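Local coordinates for protein Ifi204 (Mus musculus domesticus, PDB 5YZW) that probably senses DNA in innate immunity, binding it through this HIN domain, a tandem of two OB folds found in the interferon-inducible PYHIN family, at residues K17-F22 against R167-E172; A35-E40 against S55-R60; I63-Y68 against L75-A80; S109-Q114 against G145-V150. All coordinates share one frame; numbering follows the deposited sequence.

Interaction 1. Residues K17-F22 against R167-E172; sequences KVTEPF and RLVCFE
V169 and K17 meet where the two halves of the HIN domain lean on each other: the ammonium end of K17 comes up to one methyl of V169, NZ lying 3.7 Å from CG2. The two side chains reach toward each other tip to tip, and no hydrogen bond joins the segments. K17 gets there by a kinked route. Its CG sits between the backbone N and the carbonyl carbon (chi1 87°), and the chain bends at chi2 (94°) and is extended beyond that to NZ. V169 meets both its partners with CG2, the branch anti to its carbonyl carbon; T19 CG2 is 4.3 Å from V169 CG2. T19 divides its labour: the methyl faces V169, while OG1 donates to E20 O at 2.8 Å, reaching that carbonyl from 34° out of its plane. R167 stands close by with NE 5.8 Å from K17 NZ, two like charges without contact, and its guanidinium is drawn off by a salt bridge to E123 and a hydrogen bond to Q191. Around this small contact, strand 11-25 is paired with strand 30-38, whose H34 also touches V169. On the other side strand 165-169 lies between strands 119-132 and 189-192, and Y189 of the latter packs on T19, so the contact bridges two separate sheets.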
# COMPACT_ATOMS: atom_id res chain seq x y z
N LYS A 17 2.08 -4.71 8.98
CA LYS A 17 0.69 -4.61 8.55
C LYS A 17 0.57 -5.26 7.19
O LYS A 17 1.53 -5.31 6.41
CB LYS A 17 0.21 -3.15 8.55
CG LYS A 17 0.47 -2.32 7.29
CD LYS A 17 -0.70 -2.28 6.27
CE LYS A 17 -0.22 -1.76 4.90
NZ LYS A 17 -1.35 -1.67 3.97
N VAL A 18 -0.62 -5.82 6.91
CA VAL A 18 -0.87 -6.54 5.67
C VAL A 18 -2.31 -6.24 5.25
O VAL A 18 -3.17 -5.98 6.09
CB VAL A 18 -0.62 -8.05 5.87
CG1 VAL A 18 -1.66 -8.65 6.80
CG2 VAL A 18 -0.61 -8.81 4.53
N THR A 19 -2.57 -6.25 3.94
CA THR A 19 -3.94 -6.29 3.43
C THR A 19 -4.33 -7.73 3.13
O THR A 19 -3.47 -8.58 2.91
CB THR A 19 -4.15 -5.49 2.13
OG1 THR A 19 -3.60 -6.23 1.02
CG2 THR A 19 -3.58 -4.09 2.20
N GLU A 20 -5.64 -7.97 3.08
CA GLU A 20 -6.16 -9.21 2.55
C GLU A 20 -5.69 -9.35 1.10
O GLU A 20 -5.35 -8.35 0.45
CB GLU A 20 -7.69 -9.22 2.61
CG GLU A 20 -8.28 -8.11 1.74
CD GLU A 20 -9.81 -8.05 1.77
OE1 GLU A 20 -10.46 -9.04 2.19
OE2 GLU A 20 -10.35 -7.00 1.38
N PRO A 21 -5.69 -10.56 0.56
CA PRO A 21 -5.39 -10.70 -0.87
C PRO A 21 -6.58 -10.24 -1.70
O PRO A 21 -7.73 -10.23 -1.26
CB PRO A 21 -5.13 -12.20 -1.04
CG PRO A 21 -5.71 -12.85 0.17
CD PRO A 21 -5.73 -11.85 1.27
N PHE A 22 -6.28 -9.86 -2.94
CA PHE A 22 -7.32 -9.34 -3.82
C PHE A 22 -6.87 -9.57 -5.25
O PHE A 22 -5.68 -9.79 -5.54
CB PHE A 22 -7.60 -7.85 -3.55
CG PHE A 22 -6.41 -6.95 -3.79
CD1 PHE A 22 -5.50 -6.68 -2.78
CD2 PHE A 22 -6.21 -6.38 -5.04
CE1 PHE A 22 -4.41 -5.86 -3.01
CE2 PHE A 22 -5.12 -5.57 -5.28
CZ PHE A 22 -4.22 -5.29 -4.26
N ARG A 167 -8.97 3.76 3.76
CA ARG A 167 -7.57 3.33 3.77
C ARG A 167 -7.16 3.08 2.33
O ARG A 167 -7.71 2.20 1.66
CB ARG A 167 -7.38 2.07 4.62
CG ARG A 167 -6.01 1.40 4.42
CD ARG A 167 -5.87 0.22 5.37
NE ARG A 167 -5.86 0.67 6.76
CZ ARG A 167 -6.45 0.03 7.76
NH1 ARG A 167 -7.10 -1.11 7.54
NH2 ARG A 167 -6.39 0.51 9.00
N LEU A 168 -6.22 3.89 1.84
CA LEU A 168 -5.74 3.81 0.47
C LEU A 168 -4.34 3.21 0.46
O LEU A 168 -3.47 3.65 1.22
CB LEU A 168 -5.69 5.19 -0.20
CG LEU A 168 -6.89 6.12 -0.07
CD1 LEU A 168 -6.48 7.54 -0.44
CD2 LEU A 168 -7.98 5.63 -0.98
N VAL A 169 -4.12 2.24 -0.42
CA VAL A 169 -2.80 1.64 -0.57
C VAL A 169 -2.39 1.70 -2.03
O VAL A 169 -3.13 1.21 -2.90
CB VAL A 169 -2.76 0.19 -0.06
CG1 VAL A 169 -1.36 -0.36 -0.24
CG2 VAL A 169 -3.23 0.14 1.39
N CYS A 170 -1.24 2.31 -2.30
CA CYS A 170 -0.64 2.35 -3.63
C CYS A 170 -1.57 3.03 -4.64
O CYS A 170 -1.94 2.46 -5.65
CB CYS A 170 -0.28 0.94 -4.11
SG CYS A 170 0.74 0.91 -5.62
N PHE A 171 -1.93 4.28 -4.33
CA PHE A 171 -2.57 5.19 -5.27
C PHE A 171 -1.54 6.15 -5.87
O PHE A 171 -0.55 6.49 -5.23
CB PHE A 171 -3.67 6.00 -4.57
CG PHE A 171 -4.96 5.27 -4.46
CD1 PHE A 171 -5.05 4.08 -3.78
CD2 PHE A 171 -6.12 5.81 -5.04
CE1 PHE A 171 -6.25 3.40 -3.68
CE2 PHE A 171 -7.31 5.13 -4.94
CZ PHE A 171 -7.38 3.92 -4.27
N GLU A 172 -1.79 6.60 -7.11
CA GLU A 172 -0.81 7.46 -7.78
C GLU A 172 -1.17 8.92 -7.59
O GLU A 172 -2.30 9.34 -7.85
CB GLU A 172 -0.69 7.16 -9.27
CG GLU A 172 0.37 8.04 -9.97
CD GLU A 172 0.64 7.66 -11.43
OE1 GLU A 172 0.06 6.67 -11.92
OE2 GLU A 172 1.41 8.37 -12.11

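Interaction 2. Residues A35-E40 against S55-R60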
# COMPACT_ATOMS: atom_id res chain seq x y z
N ALA A 35 2.03 -5.42 1.99
CA ALA A 35 2.52 -5.53 3.35
C ALA A 35 3.46 -4.37 3.62
O ALA A 35 4.14 -3.88 2.71
CB ALA A 35 3.25 -6.86 3.61
N THR A 36 3.49 -3.94 4.88
CA THR A 36 4.54 -3.07 5.39
C THR A 36 5.42 -3.89 6.34
O THR A 36 4.89 -4.62 7.18
CB THR A 36 3.92 -1.86 6.10
OG1 THR A 36 3.23 -1.07 5.12
CG2 THR A 36 5.00 -1.00 6.73
N VAL A 37 6.74 -3.84 6.15
CA VAL A 37 7.68 -4.61 6.96
C VAL A 37 8.82 -3.69 7.39
O VAL A 37 8.96 -2.58 6.89
CB VAL A 37 8.26 -5.85 6.24
CG1 VAL A 37 7.16 -6.80 5.78
CG2 VAL A 37 9.18 -5.45 5.08
N ALA A 38 9.64 -4.18 8.33
CA ALA A 38 10.69 -3.33 8.88
C ALA A 38 11.90 -4.15 9.29
O ALA A 38 11.76 -5.21 9.90
CB ALA A 38 10.19 -2.54 10.09
N THR A 39 13.09 -3.64 8.95
CA THR A 39 14.31 -4.01 9.66
C THR A 39 14.36 -3.20 10.94
O THR A 39 13.41 -2.48 11.27
CB THR A 39 15.55 -3.76 8.82
OG1 THR A 39 15.67 -2.36 8.55
CG2 THR A 39 15.53 -4.54 7.50
N GLU A 40 15.46 -3.29 11.69
CA GLU A 40 15.58 -2.46 12.89
C GLU A 40 15.71 -0.97 12.58
O GLU A 40 15.40 -0.14 13.45
CB GLU A 40 16.78 -2.94 13.73
CG GLU A 40 16.70 -4.44 13.99
CD GLU A 40 17.48 -4.89 15.23
OE1 GLU A 40 17.04 -4.61 16.37
OE2 GLU A 40 18.53 -5.55 15.06
N SER A 55 -0.07 -16.91 4.64
CA SER A 55 0.18 -17.53 5.94
C SER A 55 1.46 -17.05 6.62
O SER A 55 1.63 -17.30 7.81
CB SER A 55 0.25 -19.06 5.81
OG SER A 55 1.32 -19.43 4.96
N LYS A 56 2.36 -16.38 5.91
CA LYS A 56 3.58 -15.90 6.55
C LYS A 56 3.60 -14.40 6.81
O LYS A 56 4.36 -13.94 7.68
CB LYS A 56 4.80 -16.29 5.70
CG LYS A 56 5.09 -17.79 5.80
CD LYS A 56 6.16 -18.24 4.83
CE LYS A 56 6.19 -19.76 4.73
NZ LYS A 56 7.33 -20.20 3.88
N PHE A 57 2.79 -13.62 6.11
CA PHE A 57 2.73 -12.19 6.38
C PHE A 57 1.63 -11.91 7.41
O PHE A 57 0.59 -11.31 7.13
CB PHE A 57 2.55 -11.41 5.08
CG PHE A 57 3.80 -11.30 4.27
CD1 PHE A 57 4.24 -12.37 3.50
CD2 PHE A 57 4.56 -10.13 4.30
CE1 PHE A 57 5.41 -12.26 2.75
CE2 PHE A 57 5.73 -10.01 3.56
CZ PHE A 57 6.15 -11.08 2.78
N ILE A 58 1.90 -12.41 8.61
CA ILE A 58 1.06 -12.17 9.78
C ILE A 58 1.73 -11.08 10.60
O ILE A 58 2.93 -11.19 10.89
CB ILE A 58 0.90 -13.45 10.62
CG1 ILE A 58 0.33 -14.57 9.76
CG2 ILE A 58 0.04 -13.18 11.85
CD1 ILE A 58 -1.00 -14.22 9.15
N PRO A 59 1.02 -10.01 10.98
CA PRO A 59 1.64 -8.97 11.81
C PRO A 59 2.36 -9.57 13.01
O PRO A 59 1.83 -10.42 13.72
CB PRO A 59 0.44 -8.12 12.22
CG PRO A 59 -0.49 -8.20 10.99
CD PRO A 59 -0.35 -9.65 10.56
N ARG A 60 3.61 -9.13 13.22
CA ARG A 60 4.56 -9.50 14.28
C ARG A 60 5.37 -10.74 13.94
O ARG A 60 6.30 -11.06 14.68
CB ARG A 60 3.90 -9.68 15.66
CG ARG A 60 3.00 -8.52 16.04
CD ARG A 60 2.44 -8.63 17.45
NE ARG A 60 3.37 -8.17 18.48
CZ ARG A 60 4.09 -7.04 18.46
NH1 ARG A 60 4.01 -6.17 17.46
NH2 ARG A 60 4.90 -6.78 19.48
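The first OB-type barrel of the HIN domain has part of its interior filled from the loop between strands 43-48 and 62-71, and F57 is the loop residue that does it. F57 is the centre of an inverse gamma turn, a tight bend in a segment with no regular helix or strand, and its ring is directed at the inward-facing side chains of strand 30-38. A chi1 of -77° sets CG anti to the carbonyl carbon and swings the ring toward the strand; CD2 and CE2 are the atoms that touch. A35 supplies the nearer partner: its CB is 3.6 Å from F57 CD2 and 4.0 Å from F57 CE2, approaching the ring at a slant. V37, two residues on and therefore on the same side of the strand, adds CG1 at 4.2 Å from F57 CE2, arriving at the ring edge near its plane. The V37 and F57 side chains cross obliquely, and that methyl is the one anti to the valine's carbonyl carbon. All three touching residues are buried and the contact is wholly apolar, without a hydrogen bond between the segments. Strand 30-38 lies between strands 11-25 and 43-48, with backbone hydrogen bonds pairing A35 with V46, V37 with F44 and T36 with K17. F57 continues the packing onto V48 of strand 43-48 and meets F33 edge-to-face, while V37 also rests on V13, F44 and V46.

Interaction 3. Residues I63-Y68 against L75-A80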
# COMPACT_ATOMS: atom_id res chain seq x y z
N ILE A 63 10.48 -12.72 9.43
CA ILE A 63 10.62 -13.48 8.19
C ILE A 63 11.89 -13.04 7.48
O ILE A 63 12.46 -11.99 7.76
CB ILE A 63 9.37 -13.31 7.26
CG1 ILE A 63 9.22 -11.86 6.80
CG2 ILE A 63 8.08 -13.80 7.93
CD1 ILE A 63 8.01 -11.60 5.84
N ALA A 64 12.35 -13.88 6.54
CA ALA A 64 13.56 -13.62 5.76
C ALA A 64 13.16 -13.60 4.29
O ALA A 64 12.55 -14.56 3.81
CB ALA A 64 14.65 -14.68 6.05
N ILE A 65 13.45 -12.50 3.59
CA ILE A 65 13.00 -12.33 2.21
C ILE A 65 14.21 -12.39 1.28
O ILE A 65 15.14 -11.60 1.42
CB ILE A 65 12.25 -11.00 2.02
CG1 ILE A 65 11.03 -10.89 2.95
CG2 ILE A 65 11.82 -10.86 0.56
CD1 ILE A 65 10.30 -9.53 2.85
N SER A 66 14.18 -13.30 0.31
CA SER A 66 15.25 -13.41 -0.68
C SER A 66 14.70 -13.29 -2.10
O SER A 66 13.50 -13.32 -2.32
CB SER A 66 16.00 -14.75 -0.52
OG SER A 66 16.31 -14.99 0.84
N ASP A 67 15.64 -13.23 -3.04
CA ASP A 67 15.36 -13.05 -4.46
C ASP A 67 14.17 -12.13 -4.69
O ASP A 67 13.16 -12.57 -5.26
CB ASP A 67 15.14 -14.40 -5.13
CG ASP A 67 16.37 -15.29 -5.08
OD1 ASP A 67 17.39 -14.94 -5.73
OD2 ASP A 67 16.34 -16.32 -4.37
N TYR A 68 14.26 -10.89 -4.25
CA TYR A 68 13.18 -9.93 -4.35
C TYR A 68 13.60 -8.82 -5.30
O TYR A 68 14.78 -8.67 -5.62
CB TYR A 68 12.81 -9.37 -2.97
CG TYR A 68 13.94 -8.68 -2.23
CD1 TYR A 68 14.18 -7.32 -2.39
CD2 TYR A 68 14.76 -9.38 -1.35
CE1 TYR A 68 15.19 -6.67 -1.71
CE2 TYR A 68 15.80 -8.73 -0.65
CZ TYR A 68 16.00 -7.39 -0.84
OH TYR A 68 17.00 -6.72 -0.18
N LEU A 75 9.15 -3.37 -2.67
CA LEU A 75 9.84 -4.65 -2.73
C LEU A 75 8.86 -5.69 -3.26
O LEU A 75 7.77 -5.88 -2.69
CB LEU A 75 10.36 -5.09 -1.36
CG LEU A 75 11.36 -4.23 -0.61
CD1 LEU A 75 11.99 -5.05 0.53
CD2 LEU A 75 12.44 -3.68 -1.53
N GLU A 76 9.22 -6.34 -4.36
CA GLU A 76 8.32 -7.27 -5.02
C GLU A 76 8.77 -8.71 -4.77
O GLU A 76 9.96 -9.03 -4.90
CB GLU A 76 8.24 -6.98 -6.52
CG GLU A 76 7.56 -5.63 -6.84
CD GLU A 76 7.24 -5.43 -8.31
OE1 GLU A 76 6.43 -4.52 -8.63
OE2 GLU A 76 7.81 -6.16 -9.16
N ILE A 77 7.82 -9.57 -4.39
CA ILE A 77 8.03 -10.99 -4.12
C ILE A 77 7.14 -11.78 -5.06
O ILE A 77 5.91 -11.63 -5.05
CB ILE A 77 7.68 -11.34 -2.66
CG1 ILE A 77 8.52 -10.51 -1.69
CG2 ILE A 77 7.86 -12.83 -2.44
CD1 ILE A 77 8.20 -10.76 -0.24
N TYR A 78 7.74 -12.65 -5.86
CA TYR A 78 7.02 -13.38 -6.90
C TYR A 78 6.81 -14.87 -6.61
O TYR A 78 6.03 -15.51 -7.31
CB TYR A 78 7.75 -13.22 -8.24
CG TYR A 78 7.60 -11.82 -8.79
CD1 TYR A 78 6.42 -11.43 -9.42
CD2 TYR A 78 8.61 -10.87 -8.66
CE1 TYR A 78 6.27 -10.16 -9.92
CE2 TYR A 78 8.47 -9.58 -9.17
CZ TYR A 78 7.29 -9.23 -9.79
OH TYR A 78 7.11 -7.96 -10.30
N ARG A 79 7.49 -15.43 -5.61
CA ARG A 79 7.42 -16.87 -5.34
C ARG A 79 7.39 -17.15 -3.84
O ARG A 79 8.07 -16.47 -3.07
CB ARG A 79 8.62 -17.63 -5.94
CG ARG A 79 8.68 -17.64 -7.47
CD ARG A 79 10.13 -17.74 -7.96
NE ARG A 79 10.37 -16.87 -9.12
CZ ARG A 79 10.95 -15.67 -9.06
NH1 ARG A 79 11.38 -15.19 -7.90
NH2 ARG A 79 11.11 -14.95 -10.16
N ALA A 80 6.65 -18.19 -3.45
CA ALA A 80 6.64 -18.64 -2.06
C ALA A 80 8.04 -18.98 -1.55
O ALA A 80 8.36 -18.72 -0.38
CB ALA A 80 5.72 -19.86 -1.92
O HOH W 1 10.34 -12.72 -6.32
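A beta hairpin of strands 62-71 and 74-77 carries this contact, and the longer strand is interrupted at D67 and Y68 by a G1 beta bulge facing H7. On the inner side I65 and I77 cross at about a right angle. I77 CD1 fits against both branches of I65, 3.7 Å from CG2 and 3.9 Å from CD1; an extended I77 chain (chi2 178°) carries that methyl there. Y68 and L75 instead lie side by side and point the same way; in the modelled conformer of L75, one of two, its CD2 sits 4.1 Å from Y68 CE1 at a slant to the ring. The backbones come close too, with Y68 CA 3.4 Å from E76 O. At the bulge a water stands between the two segments: it donates to D67 O at 3.0 Å and accepts from Y78 N at 2.6 Å. R79 leans back over this end, its NH1 4.1 Å from D67 O near the guanidinium plane. The chemistry is thus graded along the hairpin. Branched aliphatic side chains fit together in the interior, whereas at the bulge a water links the backbone of D67 and Y78, with R79 beside it.

Interaction 4. Residues S109-Q114 against G145-V150; sequences SYLFSQ and GKMEVV
L111 and F112 make the touch between helix 108-112 and strand 145-151, and the residues before them set the helix in place. S109 comes first: its backbone N is bonded to T144, which ties the helix to the turn just before the strand. At Y110 the carbonyl O accepts from both S113 N and S113 OG, the hydroxyl at 2.8 Å. L111 then reaches M147: its CD1 lies 3.9 Å from SD, and the two side chains cross at about a right angle. In M147 a chi1 of 49° places CG between the backbone N and the carbonyl carbon, and SD lies toward L111. F112 comes next, and its ring edge is aimed at the strand backbone, with CZ 3.6 Å from K146 O and that oxygen in the plane of the ring. The ring also approaches the M147 methyl more loosely, CE1 to CE being 4.5 Å. No hydrogen bond crosses between the segments. M147 also packs on I140, L173, W180 and L182, while L111 touches V120 and Y124. The helix belongs to the part of the chain between the two sheets and packs on the barrel of the second OB fold of the HIN domain.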
# COMPACT_ATOMS: atom_id res chain seq x y z
N SER A 109 -1.27 18.55 2.70
CA SER A 109 -0.39 19.65 2.32
C SER A 109 0.98 19.13 1.92
O SER A 109 1.62 19.67 1.01
CB SER A 109 -0.26 20.67 3.45
OG SER A 109 0.14 20.04 4.66
N TYR A 110 1.45 18.08 2.60
CA TYR A 110 2.75 17.51 2.27
C TYR A 110 2.73 16.82 0.92
O TYR A 110 3.75 16.80 0.21
CB TYR A 110 3.19 16.53 3.36
CG TYR A 110 4.48 15.82 3.05
CD1 TYR A 110 5.70 16.47 3.20
CD2 TYR A 110 4.49 14.52 2.61
CE1 TYR A 110 6.89 15.83 2.91
CE2 TYR A 110 5.67 13.87 2.33
CZ TYR A 110 6.86 14.52 2.48
OH TYR A 110 8.05 13.87 2.19
N LEU A 111 1.58 16.24 0.53
CA LEU A 111 1.47 15.62 -0.78
C LEU A 111 1.60 16.65 -1.89
O LEU A 111 2.11 16.33 -2.98
CB LEU A 111 0.15 14.88 -0.91
CG LEU A 111 0.02 13.61 -0.09
CD1 LEU A 111 -1.22 12.85 -0.53
CD2 LEU A 111 1.26 12.74 -0.26
N PHE A 112 1.18 17.89 -1.64
CA PHE A 112 1.27 18.93 -2.67
C PHE A 112 2.72 19.22 -3.04
O PHE A 112 2.99 19.67 -4.16
CB PHE A 112 0.57 20.20 -2.21
CG PHE A 112 -0.91 20.05 -2.00
CD1 PHE A 112 -1.61 19.03 -2.62
CD2 PHE A 112 -1.61 20.94 -1.20
CE1 PHE A 112 -2.97 18.89 -2.44
CE2 PHE A 112 -2.98 20.80 -1.01
CZ PHE A 112 -3.66 19.78 -1.64
N SER A 113 3.66 18.99 -2.12
CA SER A 113 5.07 19.23 -2.39
C SER A 113 5.77 18.06 -3.07
O SER A 113 6.92 18.21 -3.50
CB SER A 113 5.80 19.57 -1.08
OG SER A 113 5.94 18.42 -0.26
N GLN A 114 5.10 16.92 -3.22
CA GLN A 114 5.75 15.71 -3.72
C GLN A 114 5.62 15.59 -5.24
O GLN A 114 4.76 16.20 -5.88
CB GLN A 114 5.16 14.47 -3.05
CG GLN A 114 5.40 14.40 -1.55
CD GLN A 114 6.88 14.48 -1.20
OE1 GLN A 114 7.38 15.54 -0.80
NE2 GLN A 114 7.59 13.37 -1.36
N GLY A 145 -5.59 20.38 4.12
CA GLY A 145 -6.04 20.63 2.76
C GLY A 145 -7.07 19.61 2.33
O GLY A 145 -7.56 18.80 3.13
N LYS A 146 -7.39 19.65 1.03
CA LYS A 146 -8.42 18.81 0.43
C LYS A 146 -7.96 18.37 -0.95
O LYS A 146 -7.21 19.09 -1.62
CB LYS A 146 -9.77 19.57 0.30
CG LYS A 146 -10.41 19.97 1.63
CD LYS A 146 -10.45 21.50 1.78
CE LYS A 146 -10.84 21.91 3.19
NZ LYS A 146 -11.42 23.28 3.25
N MET A 147 -8.40 17.19 -1.37
CA MET A 147 -8.10 16.69 -2.71
C MET A 147 -9.14 15.64 -3.08
O MET A 147 -10.03 15.29 -2.29
CB MET A 147 -6.67 16.14 -2.81
CG MET A 147 -6.28 15.17 -1.70
SD MET A 147 -4.56 14.53 -1.75
CE MET A 147 -4.14 14.68 -3.48
N GLU A 148 -9.03 15.13 -4.31
CA GLU A 148 -9.93 14.12 -4.84
C GLU A 148 -9.22 12.78 -4.92
O GLU A 148 -8.05 12.72 -5.32
CB GLU A 148 -10.42 14.49 -6.25
CG GLU A 148 -11.47 15.56 -6.34
CD GLU A 148 -11.90 15.77 -7.78
OE1 GLU A 148 -11.08 15.49 -8.69
OE2 GLU A 148 -13.04 16.21 -8.01
N VAL A 149 -9.92 11.72 -4.56
CA VAL A 149 -9.50 10.36 -4.90
C VAL A 149 -10.31 9.93 -6.11
O VAL A 149 -11.55 9.94 -6.07
CB VAL A 149 -9.69 9.40 -3.72
CG1 VAL A 149 -9.26 7.99 -4.11
CG2 VAL A 149 -8.90 9.88 -2.51
N VAL A 150 -9.64 9.59 -7.19
CA VAL A 150 -10.30 9.17 -8.42
C VAL A 150 -10.24 7.66 -8.50
O VAL A 150 -9.14 7.07 -8.54
CB VAL A 150 -9.66 9.83 -9.66
CG1 VAL A 150 -10.42 9.44 -10.92
CG2 VAL A 150 -9.68 11.35 -9.50

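Interactions 2 and 3 belong to the same barrel and share packing: F57 touches both I63 and I77, so loop 55-60 and the hairpin enclose one apolar interior. Interaction 4 lies in the other barrel, with nearest atoms about 17 Å from interaction 3 and on the opposite side of the chain's centre. Interaction 1, near that centre, connects the two: K17 pairs with T36 of interaction 2, while L168 and F171 pack on V149 from 145-150. Interactions 1 and 2 are buried, whereas 3 and 4 are partly so. Interaction 2 is purely apolar, interaction 1 sets an ammonium against a methyl, interaction 3 adds water, and interaction 4 brings sulfur and a ring edge.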